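Local coordinates for Phi class glutathione transferase GSTF1 (Populus tremula x Populus tremuloides, PDB 4RI6), which probably conjugates glutathione to electrophilic halide compounds, releasing a halide anion, as a detoxifying transferase of the plant Phi class, at residues T109-L121 with L132-L144. Residues are numbered along the deposited sequence; the frame is centred on the assembly and turned at random.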
ATOM      1  N   THR A 109       6.307  -3.894  -2.020  1.00 16.03           N
ATOM      2  CA  THR A 109       7.563  -4.561  -2.385  1.00 16.54           C
ATOM      3  C   THR A 109       7.719  -5.964  -1.755  1.00 16.34           C
ATOM      4  O   THR A 109       7.912  -6.950  -2.456  1.00 16.81           O
ATOM      5  CB  THR A 109       8.738  -3.627  -2.008  1.00 17.19           C
ATOM      6  OG1 THR A 109       8.552  -2.394  -2.713  1.00 17.96           O
ATOM      7  CG2 THR A 109      10.085  -4.253  -2.371  1.00 19.05           C
ATOM      8  N   PHE A 110       7.618  -6.038  -0.438  1.00 15.48           N
ATOM      9  CA  PHE A 110       7.705  -7.302   0.294  1.00 15.83           C
ATOM     10  C   PHE A 110       6.413  -8.106   0.203  1.00 15.41           C
ATOM     11  O   PHE A 110       6.432  -9.300  -0.004  1.00 16.42           O
ATOM     12  CB  PHE A 110       8.043  -7.002   1.762  1.00 15.85           C
ATOM     13  CG  PHE A 110       7.946  -8.183   2.702  1.00 16.01           C
ATOM     14  CD1 PHE A 110       9.045  -8.980   2.937  1.00 16.45           C
ATOM     15  CD2 PHE A 110       6.760  -8.471   3.376  1.00 16.84           C
ATOM     16  CE1 PHE A 110       8.982 -10.052   3.807  1.00 16.25           C
ATOM     17  CE2 PHE A 110       6.692  -9.541   4.264  1.00 16.52           C
ATOM     18  CZ  PHE A 110       7.822 -10.324   4.483  1.00 15.82           C
ATOM     19  N   GLY A 111       5.297  -7.416   0.349  1.00 16.88           N
ATOM     20  CA  GLY A 111       3.992  -8.044   0.443  1.00 16.40           C
ATOM     21  C   GLY A 111       3.565  -8.872  -0.763  1.00 17.56           C
ATOM     22  O   GLY A 111       3.064  -9.981  -0.614  1.00 17.71           O
ATOM     23  N   PRO A 112       3.736  -8.323  -1.971  1.00 17.52           N
ATOM     24  CA  PRO A 112       3.291  -9.117  -3.122  1.00 18.77           C
ATOM     25  C   PRO A 112       3.975 -10.500  -3.274  1.00 19.18           C
ATOM     26  O   PRO A 112       3.252 -11.499  -3.353  1.00 19.82           O
ATOM     27  CB  PRO A 112       3.570  -8.184  -4.304  1.00 19.01           C
ATOM     28  CG  PRO A 112       3.421  -6.807  -3.688  1.00 18.78           C
ATOM     29  CD  PRO A 112       4.019  -6.922  -2.328  1.00 18.18           C
ATOM     30  N   PRO A 113       5.316 -10.572  -3.308  1.00 17.64           N
ATOM     31  CA  PRO A 113       5.883 -11.917  -3.478  1.00 18.02           C
ATOM     32  C   PRO A 113       5.711 -12.801  -2.256  1.00 18.28           C
ATOM     33  O   PRO A 113       5.481 -13.997  -2.411  1.00 18.41           O
ATOM     34  CB  PRO A 113       7.369 -11.640  -3.749  1.00 18.35           C
ATOM     35  CG  PRO A 113       7.605 -10.315  -3.118  1.00 18.61           C
ATOM     36  CD  PRO A 113       6.358  -9.533  -3.395  1.00 18.31           C
ATOM     37  N   SER A 114       5.830 -12.233  -1.065  1.00 17.26           N
ATOM     38  CA  SER A 114       5.665 -13.050   0.132  1.00 17.79           C
ATOM     39  C   SER A 114       4.226 -13.540   0.243  1.00 18.26           C
ATOM     40  O   SER A 114       3.992 -14.697   0.564  1.00 19.06           O
ATOM     41  CB  SER A 114       6.086 -12.286   1.398  1.00 17.85           C
ATOM     42  OG  SER A 114       5.241 -11.180   1.667  1.00 17.35           O
ATOM     43  N   GLY A 115       3.260 -12.671  -0.020  1.00 18.25           N
ATOM     44  CA  GLY A 115       1.869 -13.068   0.008  1.00 19.13           C
ATOM     45  C   GLY A 115       1.503 -14.102  -1.043  1.00 19.87           C
ATOM     46  O   GLY A 115       0.702 -15.001  -0.793  1.00 19.83           O
ATOM     47  N   ASP A 116       2.069 -13.983  -2.236  1.00 20.39           N
ATOM     48  CA  ASP A 116       1.788 -14.971  -3.274  1.00 20.27           C
ATOM     49  C   ASP A 116       2.381 -16.332  -2.913  1.00 19.38           C
ATOM     50  O   ASP A 116       1.779 -17.365  -3.197  1.00 20.06           O
ATOM     51  CB  ASP A 116       2.327 -14.517  -4.630  1.00 21.81           C
ATOM     52  CG  ASP A 116       1.561 -13.356  -5.207  1.00 23.69           C
ATOM     53  OD1 ASP A 116       0.462 -13.036  -4.695  1.00 24.74           O
ATOM     54  OD2 ASP A 116       2.069 -12.764  -6.184  1.00 25.48           O
ATOM     55  N   LEU A 117       3.584 -16.331  -2.333  1.00 19.11           N
ATOM     56  CA  LEU A 117       4.167 -17.572  -1.838  1.00 18.79           C
ATOM     57  C   LEU A 117       3.284 -18.199  -0.752  1.00 19.49           C
ATOM     58  O   LEU A 117       2.982 -19.390  -0.807  1.00 19.93           O
ATOM     59  CB  LEU A 117       5.579 -17.318  -1.302  1.00 19.88           C
ATOM     60  CG  LEU A 117       6.676 -17.104  -2.342  1.00 19.32           C
ATOM     61  CD1 LEU A 117       7.934 -16.580  -1.642  1.00 20.40           C
ATOM     62  CD2 LEU A 117       6.960 -18.412  -3.085  1.00 18.63           C
ATOM     63  N   VAL A 118       2.873 -17.403   0.226  1.00 18.95           N
ATOM     64  CA  VAL A 118       2.006 -17.916   1.289  1.00 19.33           C
ATOM     65  C   VAL A 118       0.738 -18.511   0.701  1.00 19.74           C
ATOM     66  O   VAL A 118       0.312 -19.609   1.101  1.00 19.65           O
ATOM     67  CB  VAL A 118       1.665 -16.819   2.322  1.00 19.24           C
ATOM     68  CG1 VAL A 118       0.552 -17.277   3.267  1.00 19.59           C
ATOM     69  CG2 VAL A 118       2.904 -16.449   3.101  1.00 19.36           C
ATOM     70  N   HIS A 119       0.132 -17.810  -0.253  1.00 20.31           N
ATOM     71  CA  HIS A 119      -1.097 -18.307  -0.832  1.00 20.91           C
ATOM     72  C   HIS A 119      -0.875 -19.612  -1.598  1.00 20.76           C
ATOM     73  O   HIS A 119      -1.588 -20.586  -1.391  1.00 21.39           O
ATOM     74  CB  HIS A 119      -1.742 -17.283  -1.761  1.00 21.89           C
ATOM     75  CG  HIS A 119      -3.007 -17.792  -2.349  1.00 24.74           C
ATOM     76  ND1 HIS A 119      -3.066 -18.389  -3.586  1.00 27.07           N
ATOM     77  CD2 HIS A 119      -4.238 -17.919  -1.806  1.00 26.15           C
ATOM     78  CE1 HIS A 119      -4.302 -18.790  -3.816  1.00 27.40           C
ATOM     79  NE2 HIS A 119      -5.032 -18.523  -2.747  1.00 28.59           N
ATOM     80  N   ASP A 120       0.133 -19.654  -2.461  1.00 20.49           N
ATOM     81  CA  ASP A 120       0.309 -20.823  -3.309  1.00 21.69           C
ATOM     82  C   ASP A 120       0.719 -22.052  -2.512  1.00 23.03           C
ATOM     83  O   ASP A 120       0.330 -23.164  -2.854  1.00 24.10           O
ATOM     84  CB  ASP A 120       1.328 -20.539  -4.400  1.00 23.61           C
ATOM     85  CG  ASP A 120       0.803 -19.557  -5.436  1.00 25.78           C
ATOM     86  OD1 ASP A 120      -0.426 -19.296  -5.461  1.00 26.77           O
ATOM     87  OD2 ASP A 120       1.610 -19.043  -6.232  1.00 27.53           O
ATOM     88  N   LEU A 121       1.485 -21.844  -1.441  1.00 22.64           N
ATOM     89  CA  LEU A 121       1.987 -22.957  -0.647  1.00 21.47           C
ATOM     90  C   LEU A 121       1.064 -23.428   0.465  1.00 23.75           C
ATOM     91  O   LEU A 121       1.168 -24.582   0.878  1.00 26.16           O
ATOM     92  CB  LEU A 121       3.332 -22.597  -0.015  1.00 20.63           C
ATOM     93  CG  LEU A 121       4.463 -22.337  -0.995  1.00 21.40           C
ATOM     94  CD1 LEU A 121       5.627 -21.719  -0.279  1.00 21.52           C
ATOM     95  CD2 LEU A 121       4.867 -23.647  -1.632  1.00 22.26           C
ATOM     96  N   LEU A 132       6.772 -20.639 -10.760  1.00 28.83           N
ATOM     97  CA  LEU A 132       6.234 -19.404 -10.181  1.00 28.32           C
ATOM     98  C   LEU A 132       6.682 -19.247  -8.718  1.00 26.11           C
ATOM     99  O   LEU A 132       6.949 -18.127  -8.255  1.00 25.84           O
ATOM    100  CB  LEU A 132       4.707 -19.381 -10.277  1.00 29.78           C
ATOM    101  CG  LEU A 132       4.037 -18.136  -9.685  1.00 30.28           C
ATOM    102  CD1 LEU A 132       4.619 -16.844 -10.269  1.00 30.20           C
ATOM    103  CD2 LEU A 132       2.543 -18.175  -9.930  1.00 31.24           C
ATOM    104  N   ILE A 133       6.772 -20.365  -8.000  1.00 24.29           N
ATOM    105  CA  ILE A 133       7.351 -20.339  -6.667  1.00 22.43           C
ATOM    106  C   ILE A 133       8.773 -19.767  -6.753  1.00 21.48           C
ATOM    107  O   ILE A 133       9.127 -18.865  -6.003  1.00 20.80           O
ATOM    108  CB  ILE A 133       7.397 -21.737  -6.024  1.00 22.16           C
ATOM    109  CG1 ILE A 133       5.996 -22.259  -5.737  1.00 22.60           C
ATOM    110  CG2 ILE A 133       8.202 -21.695  -4.734  1.00 22.53           C
ATOM    111  CD1 ILE A 133       5.209 -21.453  -4.731  1.00 23.19           C
ATOM    112  N   LYS A 134       9.578 -20.282  -7.680  1.00 22.00           N
ATOM    113  CA  LYS A 134      10.959 -19.807  -7.811  1.00 22.63           C
ATOM    114  C   LYS A 134      10.993 -18.310  -8.131  1.00 22.92           C
ATOM    115  O   LYS A 134      11.811 -17.573  -7.589  1.00 20.88           O
ATOM    116  CB  LYS A 134      11.733 -20.595  -8.873  1.00 25.19           C
ATOM    117  CG  LYS A 134      13.134 -19.992  -9.144  1.00 26.89           C
ATOM    118  CD  LYS A 134      13.909 -20.728 -10.227  1.00 28.98           C
ATOM    119  CE  LYS A 134      14.900 -19.815 -10.918  1.00 30.76           C
ATOM    120  NZ  LYS A 134      15.932 -19.363  -9.967  1.00 31.34           N
ATOM    121  N   LYS A 135      10.114 -17.868  -9.017  1.00 23.48           N
ATOM    122  CA  LYS A 135      10.058 -16.456  -9.390  1.00 23.92           C
ATOM    123  C   LYS A 135       9.821 -15.565  -8.169  1.00 21.85           C
ATOM    124  O   LYS A 135      10.474 -14.522  -8.009  1.00 21.45           O
ATOM    125  CB  LYS A 135       8.970 -16.245 -10.435  1.00 27.86           C
ATOM    126  CG  LYS A 135       8.880 -14.854 -11.010  1.00 31.90           C
ATOM    127  CD  LYS A 135       7.994 -14.876 -12.265  1.00 36.11           C
ATOM    128  CE  LYS A 135       7.528 -13.486 -12.693  1.00 39.31           C
ATOM    129  NZ  LYS A 135       8.625 -12.483 -12.700  1.00 41.33           N
ATOM    130  N   ASN A 136       8.894 -15.970  -7.304  1.00 20.50           N
ATOM    131  CA  ASN A 136       8.579 -15.161  -6.125  1.00 19.88           C
ATOM    132  C   ASN A 136       9.601 -15.295  -5.002  1.00 19.46           C
ATOM    133  O   ASN A 136       9.879 -14.323  -4.312  1.00 18.55           O
ATOM    134  CB  ASN A 136       7.181 -15.513  -5.625  1.00 20.65           C
ATOM    135  CG  ASN A 136       6.111 -14.933  -6.519  1.00 21.76           C
ATOM    136  OD1 ASN A 136       6.275 -13.813  -7.024  1.00 23.40           O
ATOM    137  ND2 ASN A 136       5.032 -15.678  -6.735  1.00 22.65           N
ATOM    138  N   VAL A 137      10.160 -16.492  -4.816  1.00 19.17           N
ATOM    139  CA  VAL A 137      11.299 -16.673  -3.924  1.00 17.89           C
ATOM    140  C   VAL A 137      12.424 -15.735  -4.331  1.00 17.71           C
ATOM    141  O   VAL A 137      12.999 -15.066  -3.492  1.00 17.89           O
ATOM    142  CB  VAL A 137      11.793 -18.131  -3.946  1.00 19.33           C
ATOM    143  CG1 VAL A 137      13.186 -18.274  -3.335  1.00 19.28           C
ATOM    144  CG2 VAL A 137      10.787 -19.042  -3.239  1.00 20.60           C
ATOM    145  N   ASP A 138      12.749 -15.691  -5.614  1.00 18.06           N
ATOM    146  CA  ASP A 138      13.872 -14.873  -6.051  1.00 18.97           C
ATOM    147  C   ASP A 138      13.574 -13.383  -5.847  1.00 18.71           C
ATOM    148  O   ASP A 138      14.448 -12.607  -5.476  1.00 19.83           O
ATOM    149  CB  ASP A 138      14.216 -15.151  -7.524  1.00 20.86           C
ATOM    150  CG  ASP A 138      14.892 -16.505  -7.746  1.00 23.28           C
ATOM    151  OD1 ASP A 138      15.348 -17.151  -6.773  1.00 24.17           O
ATOM    152  OD2 ASP A 138      14.989 -16.913  -8.930  1.00 25.27           O
ATOM    153  N   LYS A 139      12.349 -12.963  -6.133  1.00 18.41           N
ATOM    154  CA  LYS A 139      11.934 -11.585  -5.841  1.00 18.45           C
ATOM    155  C   LYS A 139      12.069 -11.257  -4.360  1.00 17.97           C
ATOM    156  O   LYS A 139      12.548 -10.202  -3.986  1.00 18.05           O
ATOM    157  CB  LYS A 139      10.487 -11.351  -6.275  1.00 21.15           C
ATOM    158  CG  LYS A 139      10.305 -11.152  -7.741  1.00 24.07           C
ATOM    159  CD  LYS A 139       8.855 -10.840  -8.029  1.00 26.50           C
ATOM    160  CE  LYS A 139       8.598 -10.597  -9.511  1.00 29.31           C
ATOM    161  NZ  LYS A 139       7.145 -10.383  -9.743  1.00 31.15           N
ATOM    162  N   LEU A 140      11.632 -12.166  -3.505  1.00 17.00           N
ATOM    163  CA  LEU A 140      11.642 -11.880  -2.096  1.00 16.67           C
ATOM    164  C   LEU A 140      13.085 -11.861  -1.580  1.00 16.95           C
ATOM    165  O   LEU A 140      13.430 -11.065  -0.711  1.00 17.82           O
ATOM    166  CB  LEU A 140      10.795 -12.913  -1.350  1.00 17.19           C
ATOM    167  CG  LEU A 140      10.687 -12.738   0.168  1.00 19.22           C
ATOM    168  CD1 LEU A 140      10.223 -11.332   0.565  1.00 20.00           C
ATOM    169  CD2 LEU A 140       9.743 -13.787   0.751  1.00 20.16           C
ATOM    170  N   ALA A 141      13.918 -12.741  -2.119  1.00 17.05           N
ATOM    171  CA  ALA A 141      15.322 -12.773  -1.759  1.00 17.19           C
ATOM    172  C   ALA A 141      15.985 -11.434  -2.038  1.00 17.16           C
ATOM    173  O   ALA A 141      16.765 -10.934  -1.212  1.00 17.37           O
ATOM    174  CB  ALA A 141      16.028 -13.899  -2.488  1.00 17.54           C
ATOM    175  N   LYS A 142      15.665 -10.835  -3.184  1.00 18.19           N
ATOM    176  CA  LYS A 142      16.198  -9.517  -3.523  1.00 19.14           C
ATOM    177  C   LYS A 142      15.747  -8.446  -2.529  1.00 17.89           C
ATOM    178  O   LYS A 142      16.539  -7.598  -2.130  1.00 17.94           O
ATOM    179  CB  LYS A 142      15.797  -9.122  -4.956  1.00 23.98           C
ATOM    180  CG  LYS A 142      16.525  -9.946  -6.036  1.00 29.29           C
ATOM    181  CD  LYS A 142      17.899  -9.390  -6.383  1.00 33.51           C
ATOM    182  CE  LYS A 142      18.876 -10.506  -6.761  1.00 34.96           C
ATOM    183  NZ  LYS A 142      20.312 -10.080  -6.828  1.00 37.62           N
ATOM    184  N   VAL A 143      14.477  -8.468  -2.141  1.00 16.61           N
ATOM    185  CA  VAL A 143      14.000  -7.556  -1.117  1.00 16.31           C
ATOM    186  C   VAL A 143      14.765  -7.753   0.194  1.00 16.67           C
ATOM    187  O   VAL A 143      15.188  -6.795   0.842  1.00 16.46           O
ATOM    188  CB  VAL A 143      12.492  -7.758  -0.871  1.00 17.45           C
ATOM    189  CG1 VAL A 143      12.001  -6.899   0.247  1.00 16.42           C
ATOM    190  CG2 VAL A 143      11.705  -7.447  -2.136  1.00 18.16           C
ATOM    191  N   LEU A 144      14.909  -9.003   0.607  1.00 16.28           N
ATOM    192  CA  LEU A 144      15.548  -9.286   1.897  1.00 16.10           C
ATOM    193  C   LEU A 144      17.049  -8.997   1.883  1.00 16.87           C
ATOM    194  O   LEU A 144      17.621  -8.717   2.944  1.00 17.05           O
ATOM    195  CB  LEU A 144      15.271 -10.726   2.310  1.00 16.80           C
ATOM    196  CG  LEU A 144      13.787 -10.991   2.631  1.00 17.62           C
ATOM    197  CD1 LEU A 144      13.572 -12.469   2.940  1.00 17.78           C
ATOM    198  CD2 LEU A 144      13.270 -10.120   3.806  1.00 18.49           C
TER
HETATM  199  O   HOH W   1       2.622 -14.594  -8.082  1.00 24.69           O
HETATM  200  O   HOH W   2       4.747 -11.690  -6.573  1.00 26.49           O
HETATM  201  O   HOH W   3       3.979 -18.044  -5.553  1.00 24.97           O
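Asn136 meets Pro113, Asp116 and Leu117 where segments 109-121 and 132-144, parts of helices 93-122 and 130-150, run roughly antiparallel, at 145°, their axes 8.6 Å apart at closest approach. Asn136 illustrates how an amide can link two helices through water, with no direct hydrogen bond between them. CB of Asn136 lies 3.7 Å from CG of Leu117. With CG anti to its own carbonyl carbon (chi1 -74°), the amide is carried to the border of the apolar seam. There Asn136 OD1 lies 4.0 Å from Pro113 CA and accepts a hydrogen bond from a water that also donates to Asp116 OD2. On the other branch, Asn136 ND2 lies 3.6 Å from Asp116 CB and donates to two waters, one bridging to Asp116 OD2 and the other to Asp120 OD2. Three waters grip the amide, two at ND2 and one at OD1, which should restrain its rotation.

Beside this wet margin the packing turns apolar. Leu117 is a knob among Ile133, Asn136, Val137 and Leu140, and Leu140 answers as a knob among Phe110, Pro113, Ser114 and Leu117; Leu140 CD1 lies 3.5 Å from Phe110 CD1. The two segments belong to the all-helical C-terminal domain of the glutathione transferase fold. Helix 164-179 packs on Ser114, Leu117 and Leu140 through Leu176, helix 184-187 adds Phe186 against Phe110, and Thr109 touches Glu68 of the second subunit.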